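Local coordinates for protein putative transcriptional regulator (Listeria innocua, PDB 3LWF) that probably binds DNA as a dimeric transcription factor of the Rrf2 family, with a winged helix-turn-helix domain, at residues S57-Y60 / L61-I65; M126-A129 / V130-V133. All coordinates share one frame; numbering follows the deposited sequence.

Contact 1: S57-Y60 / L61-I65; sequences SEHY and LEQLI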
loop_
_atom_site.group_PDB
_atom_site.type_symbol
_atom_site.label_atom_id
_atom_site.label_comp_id
_atom_site.label_asym_id
_atom_site.label_seq_id
_atom_site.Cartn_x
_atom_site.Cartn_y
_atom_site.Cartn_z
ATOM N N SER A 57 12.756 18.163 -16.402
ATOM C CA SER A 57 13.265 19.496 -16.130
ATOM C C SER A 57 14.543 19.454 -15.303
ATOM O O SER A 57 14.554 18.983 -14.144
ATOM C CB SER A 57 12.228 20.323 -15.363
ATOM O OG SER A 57 12.844 21.487 -14.838
ATOM N N GLU A 58 15.614 19.991 -15.876
ATOM C CA GLU A 58 16.862 20.005 -15.186
ATOM C C GLU A 58 16.726 20.801 -13.906
ATOM O O GLU A 58 17.247 20.398 -12.891
ATOM C CB GLU A 58 17.957 20.611 -16.030
ATOM C CG GLU A 58 19.298 20.574 -15.312
ATOM C CD GLU A 58 20.487 21.159 -16.114
ATOM O OE1 GLU A 58 20.291 21.589 -17.280
ATOM O OE2 GLU A 58 21.606 21.172 -15.531
ATOM N N HIS A 59 16.072 21.955 -13.988
ATOM C CA HIS A 59 15.884 22.850 -12.834
ATOM C C HIS A 59 15.130 22.151 -11.702
ATOM O O HIS A 59 15.430 22.368 -10.538
ATOM C CB HIS A 59 15.147 24.148 -13.271
ATOM C CG HIS A 59 15.257 25.295 -12.291
ATOM N ND1 HIS A 59 16.396 25.550 -11.550
ATOM C CD2 HIS A 59 14.380 26.282 -11.970
ATOM C CE1 HIS A 59 16.206 26.622 -10.800
ATOM N NE2 HIS A 59 14.995 27.090 -11.043
ATOM N N TYR A 60 14.132 21.346 -12.052
ATOM C CA TYR A 60 13.442 20.501 -11.067
ATOM C C TYR A 60 14.375 19.421 -10.445
ATOM O O TYR A 60 14.383 19.244 -9.231
ATOM C CB TYR A 60 12.192 19.859 -11.674
ATOM C CG TYR A 60 11.331 19.134 -10.639
ATOM C CD1 TYR A 60 10.827 19.792 -9.524
ATOM C CD2 TYR A 60 11.048 17.791 -10.772
ATOM C CE1 TYR A 60 10.013 19.122 -8.585
ATOM C CE2 TYR A 60 10.277 17.120 -9.850
ATOM C CZ TYR A 60 9.775 17.774 -8.750
ATOM O OH TYR A 60 8.987 17.067 -7.882
ATOM N N LEU A 61 15.204 18.766 -11.253
ATOM C CA LEU A 61 16.113 17.739 -10.700
ATOM C C LEU A 61 17.085 18.405 -9.740
ATOM O O LEU A 61 17.475 17.792 -8.745
ATOM C CB LEU A 61 16.874 16.971 -11.790
ATOM C CG LEU A 61 16.038 16.199 -12.792
ATOM C CD1 LEU A 61 16.896 15.391 -13.761
ATOM C CD2 LEU A 61 15.029 15.316 -12.099
ATOM N N GLU A 62 17.460 19.659 -10.028
ATOM C CA GLU A 62 18.452 20.352 -9.211
ATOM C C GLU A 62 17.884 20.537 -7.832
ATOM O O GLU A 62 18.623 20.627 -6.900
ATOM C CB GLU A 62 18.808 21.752 -9.736
ATOM C CG GLU A 62 19.836 21.807 -10.850
ATOM C CD GLU A 62 19.900 23.212 -11.537
ATOM O OE1 GLU A 62 19.695 24.223 -10.841
ATOM O OE2 GLU A 62 20.129 23.303 -12.769
ATOM N N GLN A 63 16.566 20.606 -7.733
ATOM C CA GLN A 63 15.888 20.715 -6.466
ATOM C C GLN A 63 15.784 19.390 -5.736
ATOM O O GLN A 63 15.590 19.382 -4.543
ATOM C CB GLN A 63 14.462 21.244 -6.659
ATOM C CG GLN A 63 14.339 22.496 -7.536
ATOM C CD GLN A 63 15.287 23.578 -7.150
ATOM O OE1 GLN A 63 15.351 23.977 -5.985
ATOM N NE2 GLN A 63 16.024 24.088 -8.130
ATOM N N LEU A 64 15.845 18.277 -6.450
ATOM C CA LEU A 64 15.783 16.988 -5.780
ATOM C C LEU A 64 17.147 16.496 -5.338
ATOM O O LEU A 64 17.234 15.656 -4.435
ATOM C CB LEU A 64 15.148 15.936 -6.682
ATOM C CG LEU A 64 13.746 16.238 -7.187
ATOM C CD1 LEU A 64 13.257 15.107 -8.114
ATOM C CD2 LEU A 64 12.838 16.436 -5.975
ATOM N N ILE A 65 18.208 16.969 -6.000
ATOM C CA ILE A 65 19.545 16.395 -5.792
ATOM C C ILE A 65 20.108 16.834 -4.419
ATOM O O ILE A 65 20.900 16.136 -3.830
ATOM C CB ILE A 65 20.507 16.763 -6.935
ATOM C CG1 ILE A 65 21.676 15.754 -7.051
ATOM C CG2 ILE A 65 20.992 18.180 -6.742
ATOM C CD1 ILE A 65 21.308 14.354 -7.600
#

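Contact 2: M126-A129 / V130-V133; sequences MRNA and VRDV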
loop_
_atom_site.group_PDB
_atom_site.type_symbol
_atom_site.label_atom_id
_atom_site.label_comp_id
_atom_site.label_asym_id
_atom_site.label_seq_id
_atom_site.Cartn_x
_atom_site.Cartn_y
_atom_site.Cartn_z
HETATM N N MSE A 126 -0.432 -4.660 6.583
HETATM C CA MSE A 126 -0.206 -4.060 5.274
HETATM C C MSE A 126 0.969 -3.058 5.305
HETATM O O MSE A 126 1.778 -3.036 4.376
HETATM C CB MSE A 126 -1.459 -3.369 4.796
HETATM C CG MSE A 126 -2.534 -4.319 4.408
HETATM SE SE MSE A 126 -4.096 -3.271 3.846
HETATM C CE MSE A 126 -5.189 -4.694 3.228
ATOM N N ARG A 127 1.030 -2.269 6.381
ATOM C CA ARG A 127 2.033 -1.236 6.586
ATOM C C ARG A 127 3.396 -1.931 6.757
ATOM O O ARG A 127 4.377 -1.535 6.140
ATOM C CB ARG A 127 1.684 -0.453 7.861
ATOM C CG ARG A 127 2.527 0.791 8.153
ATOM C CD ARG A 127 3.877 0.514 8.790
ATOM N NE ARG A 127 3.794 -0.433 9.885
ATOM C CZ ARG A 127 3.310 -0.173 11.102
ATOM N NH1 ARG A 127 2.847 1.015 11.432
ATOM N NH2 ARG A 127 3.289 -1.143 12.008
ATOM N N ASN A 128 3.458 -2.935 7.633
ATOM C CA ASN A 128 4.693 -3.700 7.818
ATOM C C ASN A 128 5.187 -4.275 6.503
ATOM O O ASN A 128 6.393 -4.228 6.204
ATOM C CB ASN A 128 4.535 -4.777 8.913
ATOM C CG ASN A 128 4.397 -4.163 10.290
ATOM O OD1 ASN A 128 4.583 -2.962 10.439
ATOM N ND2 ASN A 128 4.048 -4.958 11.290
ATOM N N ALA A 129 4.255 -4.754 5.692
ATOM C CA ALA A 129 4.611 -5.423 4.442
ATOM C C ALA A 129 5.240 -4.441 3.464
ATOM O O ALA A 129 6.264 -4.749 2.827
ATOM C CB ALA A 129 3.392 -6.102 3.814
ATOM N N VAL A 130 4.634 -3.275 3.311
ATOM C CA VAL A 130 5.091 -2.331 2.285
ATOM C C VAL A 130 6.414 -1.704 2.734
ATOM O O VAL A 130 7.344 -1.532 1.952
ATOM C CB VAL A 130 4.057 -1.217 2.039
ATOM C CG1 VAL A 130 4.648 -0.075 1.217
ATOM C CG2 VAL A 130 2.820 -1.805 1.406
ATOM N N ARG A 131 6.467 -1.373 4.015
ATOM C CA ARG A 131 7.659 -0.829 4.617
ATOM C C ARG A 131 8.851 -1.765 4.428
ATOM O O ARG A 131 9.970 -1.323 4.178
ATOM C CB ARG A 131 7.419 -0.628 6.097
ATOM C CG ARG A 131 8.687 -0.287 6.814
ATOM C CD ARG A 131 8.363 0.319 8.172
ATOM N NE ARG A 131 8.119 -0.732 9.123
ATOM C CZ ARG A 131 7.553 -0.566 10.313
ATOM N NH1 ARG A 131 7.137 0.643 10.724
ATOM N NH2 ARG A 131 7.384 -1.643 11.081
ATOM N N ASP A 132 8.605 -3.064 4.557
ATOM C CA ASP A 132 9.660 -4.033 4.364
ATOM C C ASP A 132 10.141 -4.083 2.930
ATOM O O ASP A 132 11.319 -4.278 2.708
ATOM C CB ASP A 132 9.235 -5.430 4.832
ATOM C CG ASP A 132 9.150 -5.518 6.348
ATOM O OD1 ASP A 132 9.677 -4.593 7.001
ATOM O OD2 ASP A 132 8.541 -6.482 6.882
ATOM N N VAL A 133 9.240 -3.946 1.967
ATOM C CA VAL A 133 9.658 -3.893 0.584
ATOM C C VAL A 133 10.619 -2.685 0.348
ATOM O O VAL A 133 11.656 -2.827 -0.320
ATOM C CB VAL A 133 8.457 -3.817 -0.346
ATOM C CG1 VAL A 133 8.893 -3.385 -1.752
ATOM C CG2 VAL A 133 7.715 -5.159 -0.349
#

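Contact 1: S57-Y60 / L61-I65
The Y60 ring has L64 CG over one face, and its CE2 lies 4.0 Å from L64 CD1. The H59 ring meets E62 OE1 in plane at its edge: the nearest ring atom is ND1, 3.6 Å from that oxygen. The ring and carboxylate planes stand 76° apart. All this lies on the first turns of helix 58-70, which by its order in the fold is probably the recognition helix of a winged helix-turn-helix. S57 is the N-cap. Its OG accepts from Y60 N at 3.1 Å, and its carbonyl O takes L61 N, the first bond of the helix pattern here. Y60 has CG anti to its own N (chi1 -172°), which sets the ring alongside the helix, over L64. The ring is placed a second time by T24, which is hydrogen-bonded to Y60 OH. L61 and L64 are buried: L61 packs on A51 of helix 47-54, and L64 on K25 and Y28 of helix 24-38. E58 and E62 bring two carboxylates together: their OE2 atoms approach to 3.8 Å with the carboxylate planes nearly perpendicular, a proximity of like charges that may slightly favour protonation. R48 touches E58 and may offset this charge. Q63 is bent at chi2 (-49°), which folds its amide back toward the start of the helix. There Q63 NE2 donates to H59 O at 3.0 Å, with that oxygen close to the amide plane.

Contact 2: M126-A129 / V130-V133
N128 OD1 is gripped by two nitrogens of R127 and also lies close to R131 NH2. R127 NE and R127 NH2 both donate to this oxygen, each at 2.7 Å. They come side-on from the same face of the amide, and OD1 lies in the guanidinium plane. This fixes the rotation of the R127 end group. R127 carries its guanidinium outward from the helix. R131, bent at chi3 (83°), leans back toward the N-terminal end and lays its guanidinium on one face of R127's, with centres 4.3 Å apart and planes 9° from parallel. The overlap is offset: R131 NH1 sits above R127 NE at 3.6 Å. R131 NH2 comes within 3.2 Å of N128 OD1, but the angle is poor for a bond. The second subunit supplies partners: its E150 forms a salt bridge with R131 NH1, while R127 NH2 donates to its S149 O and has only a long, weak ion pair with E150 OE2. On another side of the helix, buried V130 packs against V130 of the second subunit, and M126, a selenomethionine, against its L134. Stacked arginines and apolar packing thus line one long helix, 117-136, in the dimer interface, an arrangement consistent with the dimerisation helix of Rrf2 regulators.

Both contacts are local, each within one helix, and both are partly buried. They lie on opposite sides of the chain's centre, with centres 29 Å apart and nearest atoms about 20 Å apart. Contact 1 sits at the start of helix 58-70. Its leucines face neighbouring helices of the same chain, while several polar side chains are exposed; no other chain of the assembly touches it. Contact 2 lies inside helix 117-136 and has no exposed residue. Its partners are largely in the second subunit. The chemistry follows: capping and acidic groups in the probable DNA-binding part, paired arginines with an acid of the second subunit in the dimer interface.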